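Local coordinates for putative tryptophan halogenase (Xanthomonas campestris pv. campestris, PDB 6Y1W), which probably works as a flavin-dependent halogenase, using FAD to halogenate an aromatic substrate, at residues A61-L66 and E347-H352; E95-V100 and L394-T399; E238-W243 and P322-R327; A386-F391 and E438-N443. All coordinates share one frame; numbering follows the deposited sequence. Where two conformers were deposited one is given.

Interaction 1: A61-L66 and E347-H352. With BUD ((2S,3S)-butane-2,3-diol), chain H.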
# COMPACT_ATOMS: atom_id res chain seq x y z
N ALA A 61 -26.38 2.13 -1.52
CA ALA A 61 -25.49 1.31 -0.71
C ALA A 61 -24.08 1.92 -0.63
O ALA A 61 -23.68 2.75 -1.46
CB ALA A 61 -25.43 -0.12 -1.28
N THR A 62 -23.35 1.55 0.42
CA THR A 62 -22.05 2.15 0.73
C THR A 62 -21.07 1.03 1.06
O THR A 62 -21.39 -0.18 1.02
CB THR A 62 -22.13 3.13 1.93
OG1 THR A 62 -22.69 2.47 3.07
CG2 THR A 62 -23.03 4.35 1.63
N ILE A 63 -19.83 1.41 1.35
CA ILE A 63 -18.79 0.45 1.72
C ILE A 63 -18.08 0.91 2.99
O ILE A 63 -18.33 2.03 3.47
CB ILE A 63 -17.83 0.20 0.53
CG1 ILE A 63 -17.28 1.50 -0.03
CG2 ILE A 63 -18.57 -0.56 -0.60
CD1 ILE A 63 -16.24 1.21 -1.16
N PRO A 64 -17.23 0.07 3.59
CA PRO A 64 -16.80 0.35 4.97
C PRO A 64 -15.98 1.61 5.15
O PRO A 64 -15.84 2.07 6.29
CB PRO A 64 -15.99 -0.90 5.34
CG PRO A 64 -16.69 -2.02 4.55
CD PRO A 64 -16.99 -1.36 3.24
N SER A 65 -15.40 2.16 4.09
CA SER A 65 -14.70 3.43 4.26
C SER A 65 -15.60 4.52 4.84
O SER A 65 -15.09 5.46 5.47
CB SER A 65 -14.11 3.86 2.91
OG SER A 65 -15.15 4.02 1.95
N LEU A 66 -16.92 4.44 4.65
CA LEU A 66 -17.76 5.50 5.20
C LEU A 66 -17.78 5.43 6.73
O LEU A 66 -18.00 6.45 7.39
CB LEU A 66 -19.20 5.44 4.68
CG LEU A 66 -20.03 6.70 4.92
CD1 LEU A 66 -19.51 7.89 4.11
CD2 LEU A 66 -21.50 6.49 4.55
N GLU A 347 -20.57 -2.13 -7.38
CA GLU A 347 -19.83 -2.40 -6.16
C GLU A 347 -19.96 -1.24 -5.17
O GLU A 347 -19.10 -1.07 -4.30
CB GLU A 347 -18.34 -2.68 -6.45
CG GLU A 347 -18.09 -4.09 -7.02
CD GLU A 347 -18.20 -5.21 -5.98
OE1 GLU A 347 -18.25 -4.91 -4.76
OE2 GLU A 347 -18.27 -6.43 -6.40
N SER A 348 -21.02 -0.44 -5.27
CA SER A 348 -21.36 0.57 -4.26
C SER A 348 -20.19 1.51 -3.98
O SER A 348 -19.84 1.76 -2.83
CB SER A 348 -21.85 -0.05 -2.93
OG SER A 348 -22.74 -1.19 -3.12
N THR A 349 -19.61 2.08 -5.04
CA THR A 349 -18.42 2.92 -4.91
C THR A 349 -18.70 4.42 -5.02
O THR A 349 -17.77 5.20 -4.84
CB THR A 349 -17.35 2.53 -5.94
OG1 THR A 349 -17.93 2.41 -7.26
CG2 THR A 349 -16.66 1.23 -5.56
N ASN A 350 -19.94 4.88 -5.28
CA ASN A 350 -20.17 6.31 -5.55
C ASN A 350 -19.78 7.19 -4.36
O ASN A 350 -18.98 8.14 -4.48
CB ASN A 350 -21.65 6.54 -5.91
CG ASN A 350 -22.01 8.02 -5.97
OD1 ASN A 350 -21.43 8.74 -6.77
ND2 ASN A 350 -22.98 8.50 -5.13
N ILE A 351 -20.37 6.92 -3.19
CA ILE A 351 -20.06 7.75 -2.03
C ILE A 351 -18.60 7.61 -1.61
O ILE A 351 -17.98 8.59 -1.18
CB ILE A 351 -21.06 7.42 -0.91
CG1 ILE A 351 -22.36 8.19 -1.21
CG2 ILE A 351 -20.52 7.83 0.49
CD1 ILE A 351 -23.52 7.80 -0.29
N HIS A 352 -18.02 6.42 -1.78
CA HIS A 352 -16.61 6.21 -1.47
C HIS A 352 -15.72 7.12 -2.31
O HIS A 352 -14.74 7.68 -1.82
CB HIS A 352 -16.28 4.75 -1.73
CG HIS A 352 -14.81 4.48 -1.75
ND1 HIS A 352 -14.08 4.24 -0.60
CD2 HIS A 352 -13.94 4.39 -2.78
CE1 HIS A 352 -12.81 4.02 -0.93
NE2 HIS A 352 -12.70 4.09 -2.24
C1 BUD H . -15.25 -2.55 -0.14
O1 BUD H . -15.36 -4.47 -1.54
C2 BUD H . -14.45 -3.55 -0.97
O2 BUD H . -12.60 -5.16 -0.82
C3 BUD H . -13.44 -4.29 -0.08
C4 BUD H . -12.57 -3.25 0.64
O HOH W 1 -22.46 4.75 -2.76

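Interaction 2: E95-V100 and L394-T399. With BUD ((2S,3S)-butane-2,3-diol), chain J.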
# COMPACT_ATOMS: atom_id res chain seq x y z
N GLU A 95 -26.42 -12.36 -8.41
CA GLU A 95 -27.27 -13.40 -9.00
C GLU A 95 -27.20 -13.35 -10.53
O GLU A 95 -27.33 -12.27 -11.13
CB GLU A 95 -28.71 -13.22 -8.52
CG GLU A 95 -28.87 -13.43 -7.04
CD GLU A 95 -30.30 -13.24 -6.55
OE1 GLU A 95 -31.13 -12.73 -7.31
OE2 GLU A 95 -30.57 -13.64 -5.39
N HIS A 96 -26.97 -14.53 -11.15
CA HIS A 96 -27.02 -14.73 -12.60
C HIS A 96 -25.82 -14.12 -13.32
O HIS A 96 -25.89 -13.87 -14.54
CB HIS A 96 -28.32 -14.18 -13.24
CG HIS A 96 -29.60 -14.79 -12.72
ND1 HIS A 96 -29.92 -16.13 -12.87
CD2 HIS A 96 -30.68 -14.20 -12.15
CE1 HIS A 96 -31.12 -16.35 -12.35
NE2 HIS A 96 -31.61 -15.20 -11.92
N TRP A 97 -24.71 -13.85 -12.62
CA TRP A 97 -23.53 -13.27 -13.27
C TRP A 97 -22.63 -14.36 -13.85
O TRP A 97 -22.25 -14.29 -15.03
CB TRP A 97 -22.74 -12.38 -12.26
CG TRP A 97 -23.47 -11.10 -11.97
CD1 TRP A 97 -24.45 -10.90 -11.04
CD2 TRP A 97 -23.26 -9.83 -12.61
NE1 TRP A 97 -24.90 -9.60 -11.09
CE2 TRP A 97 -24.19 -8.92 -12.04
CE3 TRP A 97 -22.40 -9.38 -13.62
CZ2 TRP A 97 -24.29 -7.60 -12.44
CZ3 TRP A 97 -22.51 -8.06 -14.03
CH2 TRP A 97 -23.45 -7.18 -13.44
N ARG A 98 -22.25 -15.34 -13.02
CA ARG A 98 -21.43 -16.43 -13.51
C ARG A 98 -22.14 -17.16 -14.64
O ARG A 98 -21.56 -17.40 -15.71
CB ARG A 98 -21.11 -17.41 -12.37
CG ARG A 98 -20.08 -18.45 -12.83
CD ARG A 98 -20.36 -19.84 -12.38
NE ARG A 98 -19.40 -20.74 -13.00
CZ ARG A 98 -18.61 -21.55 -12.30
NH1 ARG A 98 -18.67 -21.53 -10.98
NH2 ARG A 98 -17.74 -22.34 -12.92
N ASP A 99 -23.42 -17.49 -14.44
CA ASP A 99 -24.27 -18.01 -15.49
C ASP A 99 -25.69 -17.86 -14.97
O ASP A 99 -25.90 -17.56 -13.78
CB ASP A 99 -23.95 -19.48 -15.80
CG ASP A 99 -24.35 -19.89 -17.19
OD1 ASP A 99 -25.11 -19.13 -17.87
OD2 ASP A 99 -23.88 -20.98 -17.61
N VAL A 100 -26.68 -18.06 -15.86
CA VAL A 100 -28.05 -18.14 -15.38
C VAL A 100 -28.14 -19.19 -14.29
O VAL A 100 -27.60 -20.30 -14.41
CB VAL A 100 -29.01 -18.47 -16.54
CG1 VAL A 100 -30.44 -18.60 -16.02
CG2 VAL A 100 -28.90 -17.38 -17.59
N LEU A 394 -14.28 -6.57 -14.47
CA LEU A 394 -14.22 -7.98 -14.12
C LEU A 394 -15.61 -8.61 -14.01
O LEU A 394 -15.82 -9.74 -14.47
CB LEU A 394 -13.46 -8.11 -12.80
CG LEU A 394 -13.52 -9.46 -12.15
CD1 LEU A 394 -12.85 -10.57 -13.00
CD2 LEU A 394 -12.85 -9.39 -10.79
N HIS A 395 -16.57 -7.88 -13.43
CA HIS A 395 -17.91 -8.46 -13.25
C HIS A 395 -18.56 -8.82 -14.58
O HIS A 395 -19.31 -9.81 -14.65
CB HIS A 395 -18.79 -7.48 -12.48
CG HIS A 395 -18.67 -7.61 -10.99
ND1 HIS A 395 -19.01 -8.79 -10.34
CD2 HIS A 395 -18.27 -6.74 -10.03
CE1 HIS A 395 -18.82 -8.62 -9.03
NE2 HIS A 395 -18.38 -7.39 -8.82
N TYR A 396 -18.32 -8.04 -15.63
CA TYR A 396 -18.93 -8.29 -16.94
C TYR A 396 -18.12 -9.29 -17.75
O TYR A 396 -18.71 -10.05 -18.53
CB TYR A 396 -19.07 -6.99 -17.73
CG TYR A 396 -20.19 -6.13 -17.21
CD1 TYR A 396 -21.50 -6.42 -17.54
CD2 TYR A 396 -19.95 -5.01 -16.40
CE1 TYR A 396 -22.56 -5.63 -17.10
CE2 TYR A 396 -21.02 -4.23 -15.94
CZ TYR A 396 -22.31 -4.55 -16.31
OH TYR A 396 -23.39 -3.80 -15.90
N HIS A 397 -16.79 -9.28 -17.61
CA HIS A 397 -15.93 -10.08 -18.48
C HIS A 397 -15.80 -11.52 -18.01
O HIS A 397 -15.68 -12.43 -18.84
CB HIS A 397 -14.52 -9.46 -18.57
CG HIS A 397 -13.66 -10.05 -19.65
ND1 HIS A 397 -14.02 -10.02 -20.98
CD2 HIS A 397 -12.43 -10.62 -19.60
CE1 HIS A 397 -13.04 -10.56 -21.71
NE2 HIS A 397 -12.07 -10.93 -20.90
N ALA A 398 -15.79 -11.74 -16.69
CA ALA A 398 -15.67 -13.09 -16.14
C ALA A 398 -17.07 -13.70 -16.08
O ALA A 398 -17.81 -13.53 -15.11
CB ALA A 398 -15.00 -13.05 -14.77
N THR A 399 -17.47 -14.41 -17.15
CA THR A 399 -18.82 -14.97 -17.15
C THR A 399 -18.83 -16.18 -18.07
O THR A 399 -18.08 -16.21 -19.06
CB THR A 399 -19.91 -13.97 -17.61
OG1 THR A 399 -21.17 -14.63 -17.56
CG2 THR A 399 -19.65 -13.46 -19.06
C1 BUD J . -33.81 -15.18 -16.54
O1 BUD J . -33.70 -13.51 -18.32
C2 BUD J . -33.18 -13.90 -17.07
O2 BUD J . -31.23 -13.03 -18.03
C3 BUD J . -31.69 -14.12 -17.30
C4 BUD J . -30.94 -14.14 -15.97

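Interaction 3: E238-W243 and P322-R327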
# COMPACT_ATOMS: atom_id res chain seq x y z
N GLU A 238 -11.94 10.57 -19.89
CA GLU A 238 -11.51 9.34 -20.56
C GLU A 238 -12.75 8.49 -20.75
O GLU A 238 -13.55 8.36 -19.82
CB GLU A 238 -10.46 8.60 -19.72
CG GLU A 238 -9.65 7.53 -20.49
CD GLU A 238 -8.95 6.50 -19.58
OE1 GLU A 238 -8.76 6.73 -18.37
OE2 GLU A 238 -8.60 5.41 -20.10
N ASP A 239 -12.96 8.00 -21.97
CA ASP A 239 -14.14 7.22 -22.30
C ASP A 239 -13.89 5.75 -21.99
O ASP A 239 -12.97 5.14 -22.55
CB ASP A 239 -14.46 7.42 -23.78
CG ASP A 239 -15.64 6.62 -24.27
OD1 ASP A 239 -16.44 6.10 -23.45
OD2 ASP A 239 -15.78 6.52 -25.49
N TRP A 240 -14.71 5.16 -21.11
CA TRP A 240 -14.53 3.76 -20.76
C TRP A 240 -15.63 2.90 -21.36
O TRP A 240 -15.70 1.70 -21.04
CB TRP A 240 -14.47 3.59 -19.24
CG TRP A 240 -13.22 4.14 -18.58
CD1 TRP A 240 -12.02 4.41 -19.16
CD2 TRP A 240 -13.08 4.46 -17.18
NE1 TRP A 240 -11.13 4.89 -18.21
CE2 TRP A 240 -11.76 4.93 -16.99
CE3 TRP A 240 -13.95 4.41 -16.08
CZ2 TRP A 240 -11.28 5.33 -15.74
CZ3 TRP A 240 -13.45 4.80 -14.84
CH2 TRP A 240 -12.14 5.26 -14.69
N SER A 241 -16.43 3.45 -22.28
CA SER A 241 -17.55 2.69 -22.85
C SER A 241 -17.09 1.54 -23.75
O SER A 241 -17.89 0.61 -24.00
CB SER A 241 -18.51 3.64 -23.59
OG SER A 241 -17.92 4.18 -24.76
N ARG A 242 -15.82 1.49 -24.19
CA ARG A 242 -15.33 0.29 -24.88
C ARG A 242 -15.33 -0.94 -23.99
O ARG A 242 -15.35 -2.06 -24.50
CB ARG A 242 -13.90 0.49 -25.45
CG ARG A 242 -12.76 0.58 -24.40
CD ARG A 242 -11.36 0.83 -25.06
NE ARG A 242 -11.40 1.87 -26.09
CZ ARG A 242 -11.25 1.66 -27.39
NH1 ARG A 242 -11.31 2.68 -28.24
NH2 ARG A 242 -11.03 0.44 -27.86
N TRP A 243 -15.31 -0.76 -22.65
CA TRP A 243 -15.29 -1.89 -21.72
C TRP A 243 -16.58 -2.04 -20.93
O TRP A 243 -16.83 -3.12 -20.39
CB TRP A 243 -14.16 -1.74 -20.70
CG TRP A 243 -12.78 -1.70 -21.32
CD1 TRP A 243 -12.22 -2.65 -22.14
CD2 TRP A 243 -11.81 -0.66 -21.16
NE1 TRP A 243 -10.93 -2.26 -22.50
CE2 TRP A 243 -10.66 -1.04 -21.91
CE3 TRP A 243 -11.79 0.55 -20.46
CZ2 TRP A 243 -9.51 -0.25 -21.98
CZ3 TRP A 243 -10.62 1.35 -20.52
CH2 TRP A 243 -9.50 0.93 -21.28
N PRO A 322 -19.62 5.64 -18.23
CA PRO A 322 -18.44 5.30 -17.42
C PRO A 322 -17.24 6.09 -17.90
O PRO A 322 -16.93 6.09 -19.09
CB PRO A 322 -18.24 3.80 -17.69
CG PRO A 322 -18.84 3.64 -19.12
CD PRO A 322 -20.02 4.55 -19.14
N ASN A 323 -16.60 6.81 -16.98
CA ASN A 323 -15.55 7.75 -17.36
C ASN A 323 -14.75 8.23 -16.15
O ASN A 323 -15.18 8.13 -14.99
CB ASN A 323 -16.15 8.96 -18.06
CG ASN A 323 -16.72 9.96 -17.07
OD1 ASN A 323 -16.01 10.84 -16.57
ND2 ASN A 323 -17.99 9.78 -16.71
N GLN A 324 -13.59 8.83 -16.44
CA GLN A 324 -12.84 9.57 -15.44
C GLN A 324 -12.40 10.88 -16.06
O GLN A 324 -11.93 10.90 -17.20
CB GLN A 324 -11.61 8.79 -14.87
CG GLN A 324 -10.28 8.82 -15.69
CD GLN A 324 -9.04 8.32 -14.91
OE1 GLN A 324 -8.62 8.93 -13.91
NE2 GLN A 324 -8.45 7.23 -15.38
N ARG A 325 -12.59 11.97 -15.33
CA ARG A 325 -12.05 13.27 -15.73
C ARG A 325 -10.54 13.12 -15.88
O ARG A 325 -9.89 12.45 -15.07
CB ARG A 325 -12.43 14.28 -14.64
CG ARG A 325 -12.40 15.75 -14.97
CD ARG A 325 -13.35 16.17 -16.06
NE ARG A 325 -14.77 16.14 -15.77
CZ ARG A 325 -15.68 16.74 -16.54
NH1 ARG A 325 -16.97 16.64 -16.25
NH2 ARG A 325 -15.31 17.43 -17.62
N HIS A 326 -9.96 13.71 -16.94
CA HIS A 326 -8.53 13.53 -17.17
C HIS A 326 -7.70 14.04 -16.00
O HIS A 326 -6.67 13.45 -15.65
CB HIS A 326 -8.08 14.22 -18.45
CG HIS A 326 -8.52 13.50 -19.67
ND1 HIS A 326 -8.28 12.15 -19.86
CD2 HIS A 326 -9.21 13.92 -20.76
CE1 HIS A 326 -8.79 11.78 -21.02
NE2 HIS A 326 -9.36 12.83 -21.59
N ARG A 327 -8.09 15.19 -15.44
CA ARG A 327 -7.49 15.70 -14.23
C ARG A 327 -8.62 16.09 -13.30
O ARG A 327 -9.59 16.71 -13.76
CB ARG A 327 -6.57 16.90 -14.55
CG ARG A 327 -5.42 16.51 -15.45
CD ARG A 327 -4.61 17.73 -15.93
NE ARG A 327 -5.40 18.70 -16.67
CZ ARG A 327 -5.89 18.52 -17.89
NH1 ARG A 327 -5.66 17.37 -18.54
NH2 ARG A 327 -6.59 19.47 -18.48
O HOH W 2 -17.71 6.91 -21.30

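Interaction 4: A386-F391 and E438-N443. With BUD ((2S,3S)-butane-2,3-diol), chain H.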
# COMPACT_ATOMS: atom_id res chain seq x y z
N ALA A 386 -8.72 3.82 -11.68
CA ALA A 386 -8.46 2.80 -12.69
C ALA A 386 -8.56 1.42 -12.07
O ALA A 386 -9.03 0.47 -12.71
CB ALA A 386 -7.10 3.01 -13.33
N HIS A 387 -8.11 1.29 -10.82
CA HIS A 387 -8.23 0.02 -10.13
C HIS A 387 -9.70 -0.37 -9.91
O HIS A 387 -10.08 -1.54 -10.06
CB HIS A 387 -7.51 0.08 -8.79
CG HIS A 387 -8.02 -0.93 -7.85
ND1 HIS A 387 -7.67 -2.26 -7.96
CD2 HIS A 387 -8.93 -0.86 -6.84
CE1 HIS A 387 -8.31 -2.96 -7.04
NE2 HIS A 387 -9.08 -2.13 -6.35
N ILE A 388 -10.53 0.59 -9.49
CA ILE A 388 -11.94 0.28 -9.32
C ILE A 388 -12.59 -0.04 -10.67
O ILE A 388 -13.37 -1.00 -10.78
CB ILE A 388 -12.64 1.43 -8.59
CG1 ILE A 388 -12.08 1.55 -7.17
CG2 ILE A 388 -14.10 1.22 -8.46
CD1 ILE A 388 -12.48 2.93 -6.47
N ARG A 389 -12.25 0.73 -11.71
CA ARG A 389 -12.72 0.46 -13.07
C ARG A 389 -12.47 -0.99 -13.45
O ARG A 389 -13.37 -1.68 -13.95
CB ARG A 389 -12.04 1.41 -14.07
CG ARG A 389 -12.45 1.12 -15.53
CD ARG A 389 -11.39 1.60 -16.49
NE ARG A 389 -10.17 0.83 -16.30
CZ ARG A 389 -8.96 1.25 -16.71
NH1 ARG A 389 -8.88 2.43 -17.34
NH2 ARG A 389 -7.87 0.48 -16.50
N ASP A 390 -11.24 -1.48 -13.19
CA ASP A 390 -10.89 -2.84 -13.59
C ASP A 390 -11.77 -3.85 -12.88
O ASP A 390 -12.14 -4.88 -13.46
CB ASP A 390 -9.41 -3.14 -13.31
CG ASP A 390 -8.47 -2.48 -14.32
OD1 ASP A 390 -8.95 -1.83 -15.28
OD2 ASP A 390 -7.23 -2.60 -14.08
N PHE A 391 -12.09 -3.59 -11.62
CA PHE A 391 -12.91 -4.53 -10.86
C PHE A 391 -14.35 -4.55 -11.37
O PHE A 391 -15.00 -5.60 -11.36
CB PHE A 391 -12.86 -4.16 -9.37
CG PHE A 391 -13.17 -5.34 -8.45
CD1 PHE A 391 -12.15 -6.18 -8.02
CD2 PHE A 391 -14.48 -5.59 -8.03
CE1 PHE A 391 -12.44 -7.27 -7.19
CE2 PHE A 391 -14.78 -6.65 -7.21
CZ PHE A 391 -13.76 -7.50 -6.77
N GLU A 438 -5.27 0.57 -3.42
CA GLU A 438 -6.38 -0.00 -4.18
C GLU A 438 -7.51 -0.31 -3.21
O GLU A 438 -7.28 -0.77 -2.09
CB GLU A 438 -5.95 -1.27 -4.90
CG GLU A 438 -5.09 -0.99 -6.09
CD GLU A 438 -4.35 -2.23 -6.56
OE1 GLU A 438 -4.38 -3.27 -5.85
OE2 GLU A 438 -3.75 -2.16 -7.65
N LEU A 439 -8.74 -0.04 -3.67
CA LEU A 439 -9.90 -0.30 -2.82
C LEU A 439 -10.08 -1.79 -2.55
O LEU A 439 -10.33 -2.19 -1.41
CB LEU A 439 -11.16 0.28 -3.47
CG LEU A 439 -12.47 -0.16 -2.82
CD1 LEU A 439 -12.57 0.32 -1.36
CD2 LEU A 439 -13.63 0.40 -3.63
N PHE A 440 -10.04 -2.63 -3.58
CA PHE A 440 -10.52 -3.99 -3.43
C PHE A 440 -9.42 -4.87 -2.83
O PHE A 440 -8.31 -4.96 -3.36
CB PHE A 440 -11.05 -4.52 -4.76
CG PHE A 440 -12.33 -3.82 -5.17
CD1 PHE A 440 -13.51 -4.09 -4.48
CD2 PHE A 440 -12.35 -2.87 -6.19
CE1 PHE A 440 -14.67 -3.45 -4.81
CE2 PHE A 440 -13.51 -2.21 -6.53
CZ PHE A 440 -14.68 -2.50 -5.85
N ALA A 441 -9.74 -5.49 -1.70
CA ALA A 441 -8.83 -6.34 -0.98
C ALA A 441 -8.66 -7.69 -1.69
O ALA A 441 -9.40 -8.04 -2.61
CB ALA A 441 -9.35 -6.57 0.44
N GLU A 442 -7.63 -8.43 -1.28
CA GLU A 442 -7.46 -9.78 -1.81
C GLU A 442 -8.73 -10.61 -1.69
O GLU A 442 -9.09 -11.32 -2.64
CB GLU A 442 -6.28 -10.47 -1.10
CG GLU A 442 -4.95 -9.87 -1.53
CD GLU A 442 -3.75 -10.50 -0.85
OE1 GLU A 442 -3.93 -11.45 -0.08
OE2 GLU A 442 -2.61 -10.04 -1.10
N ASN A 443 -9.45 -10.53 -0.56
CA ASN A 443 -10.69 -11.30 -0.39
C ASN A 443 -11.68 -11.01 -1.51
O ASN A 443 -12.43 -11.92 -1.94
CB ASN A 443 -11.34 -10.97 0.97
CG ASN A 443 -12.63 -11.78 1.21
OD1 ASN A 443 -12.56 -12.97 1.40
ND2 ASN A 443 -13.77 -11.12 1.19
C1 BUD H . -15.25 -2.55 -0.14
O1 BUD H . -15.36 -4.47 -1.54
C2 BUD H . -14.45 -3.55 -0.97
O2 BUD H . -12.60 -5.16 -0.82
C3 BUD H . -13.44 -4.29 -0.08
C4 BUD H . -12.57 -3.25 0.64

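Interaction 1: A61-L66 and E347-H352
Ile63 overlaps His352 with its far methyl, CD1 lying 3.6 Å from His352 CB and equally near the start of the ring. Its CG1 sits between the backbone N and the carbonyl carbon (chi1 53°), which leaves the other branch, CG2, against the turn before helix 350-363, 3.5 Å from Ser348 O. CB of Ile63 also meets a bound butanediol, its C1 3.8 Å away. At the edge of the His352 ring, near its plane, Ser65 OG is hydrogen-bonded to His352 ND1 at 2.8 Å; either atom could be the donor. The two segments belong to the heart of the tryptophan halogenase fold, beside the predicted catalytic Lys89, whose NZ is held by Ser348 OG and Thr62 O, one from each segment. Glu347, a predicted tryptophan-binding residue, bonds His395 and His106 through OE2. Nearer the strand end, Ala61 CB touches Ser348 OG at 3.4 Å, and a water bridges the two backbones, donating to Ala61 O (2.7 Å) and accepting from Ile351 N. Ile351, predicted to contact FAD, presses CG2 on Leu66 CD1 at 3.8 Å and brings CD1 to within 4.0 Å of Thr62 CG2.

Interaction 2: E95-V100 and L394-T399
Trp97 buries more surface here than any other residue, as the centre of an aromatic cluster with His395 and Tyr396 that joins the corner at the end of strand 91-99 to the last turn of helix 371-397. The indole meets each of its two ring partners in a T-shaped (edge-to-face) pair, but in different roles. Toward Tyr396 it offers its edge: CZ3 stands over one face of the phenol ring, 3.9 Å from Tyr396 CE1, with the planes 70° apart. Toward His395 it offers a face, and the imidazole edge points at its six-membered ring, the centroids 5.7 Å apart. The benzo edge also meets the helix backbone, with Trp97 CE3 3.3 Å from His395 O near the indole plane. The polar ends are satisfied elsewhere: Trp97 NE1 by Ala266 O of the adjoining strand, Tyr396 OH by Glu344, and His395 by Glu347 and Gln452, which ties the cluster to a predicted tryptophan-binding residue. At the corner itself, C4 of a butanediol lies over one face of His96. Just past the helix end, Thr399 OG1, anti to its own backbone N, donates to Trp97 O at 2.8 Å, nearly along the C=O axis (C=O...OG1 angle 168°).

Interaction 3: E238-W243 and P322-R327
The indole of Trp240 lies broadside against the neighbouring strand, one face turned to the backbone where Asn323 C and Gln324 N pass over its rim, Asn323 C 3.8 Å above the ring plane. Its benzo end continues beneath the side chain of Gln324: Trp240 CH2 is 3.6 Å from Gln324 CB, and the amide is turned 63° from the indole plane. Gln324 CG, placed between its backbone N and carbonyl carbon (chi1 83°), comes against Trp240 CZ2. Glu238 and Gln324 run side by side and point the same way. In the conformer described, one of two for Gln324, Gln324 NE2 donates to Glu238 OE1 at 3.0 Å, meeting that oxygen nearly along its C-O axis, with carboxylate and amide planes 29° apart. This cross-strand pairing belongs to a small antiparallel sheet in which strand 323-325 is the middle one, between 237-239 and 341-342. Glu238 and Gln324 form the hydrogen-bonded pair, with Glu238 N giving a nearly straight bond to Gln324 O at 2.7 Å and a weak one returning from Gln324 N to Glu238 O. Asp239 and Asn323 form the following non-hydrogen-bonded pair. His326 folds back and lays one ring face over Glu238 N, 3.5 Å from the ring plane toward its rim. Trp240 N donates to Pro322 O at 3.1 Å. Asp239 OD1 takes Ser241 N in an Asx turn, from above the carboxylate plane, and Ser241 OG on its syn side; a water donates to both Asp239 OD1 and Pro322 O. Trp240 also makes a cation-pi contact with Arg389 of helix 371-397.

Interaction 4: A386-F391 and E438-N443
Phe440 N donates a nearly straight bond to His387 NE2, 3.0 Å away and 20° out of the imidazole plane, fastening the loop before helix 442-451 to helix 371-397. His387 CG, anti to its backbone N (chi1 158°), comes against Glu438 CG. One face of the imidazole is covered by Glu438: its CB stands over the ring centre at 3.4 Å in a CH-pi contact, and its carboxylate is stacked on the ring, the planes 14° apart. Glu438 OE1 is held by a salt bridge to Arg422. Phe391 and Phe440 form a face-to-face stack with centroids 3.9 Å apart, and Phe391 and Trp445 form an edge-to-face pair. His387, Phe391 and Phe440 thus make an aromatic cluster, and Phe440 carries it to the wall of a butanediol site. Leu439 CD2 covers the other face of Phe440 and touches Ile388 CD1 at 4.0 Å. Ala441 N, at the N-cap position, donates to O2 of the diol at 3.0 Å, and the diol's O1 sits at the ring edge of Phe440, 3.5 Å from CD1. Because His387 NE2 accepts from a backbone N-H, the imidazole is probably neutral and carries its proton on ND1.

Overall arrangement
Interactions 1 and 4 have centres about 13 Å apart and both touch the same butanediol, Ile63 and Thr349 packing on Leu439. The centres of interactions 1 and 2 are about 21 Å apart, yet the two meet through Glu347 and His395. Helix 371-397 serves both interactions 2 and 4, and its Arg389 packs on Trp240 of interaction 3, whose centre is about 16 Å from that of interaction 4. Along the chain, 61-66 and 95-100 come first, then both segments of interaction 3, then 347-352, 386-391, 394-399 and 438-443. Helix 371-397 thus bridges the small sheet, the strand 91-99 corner and the loop that lines the butanediol pocket, close to the predicted tryptophan-binding Glu347.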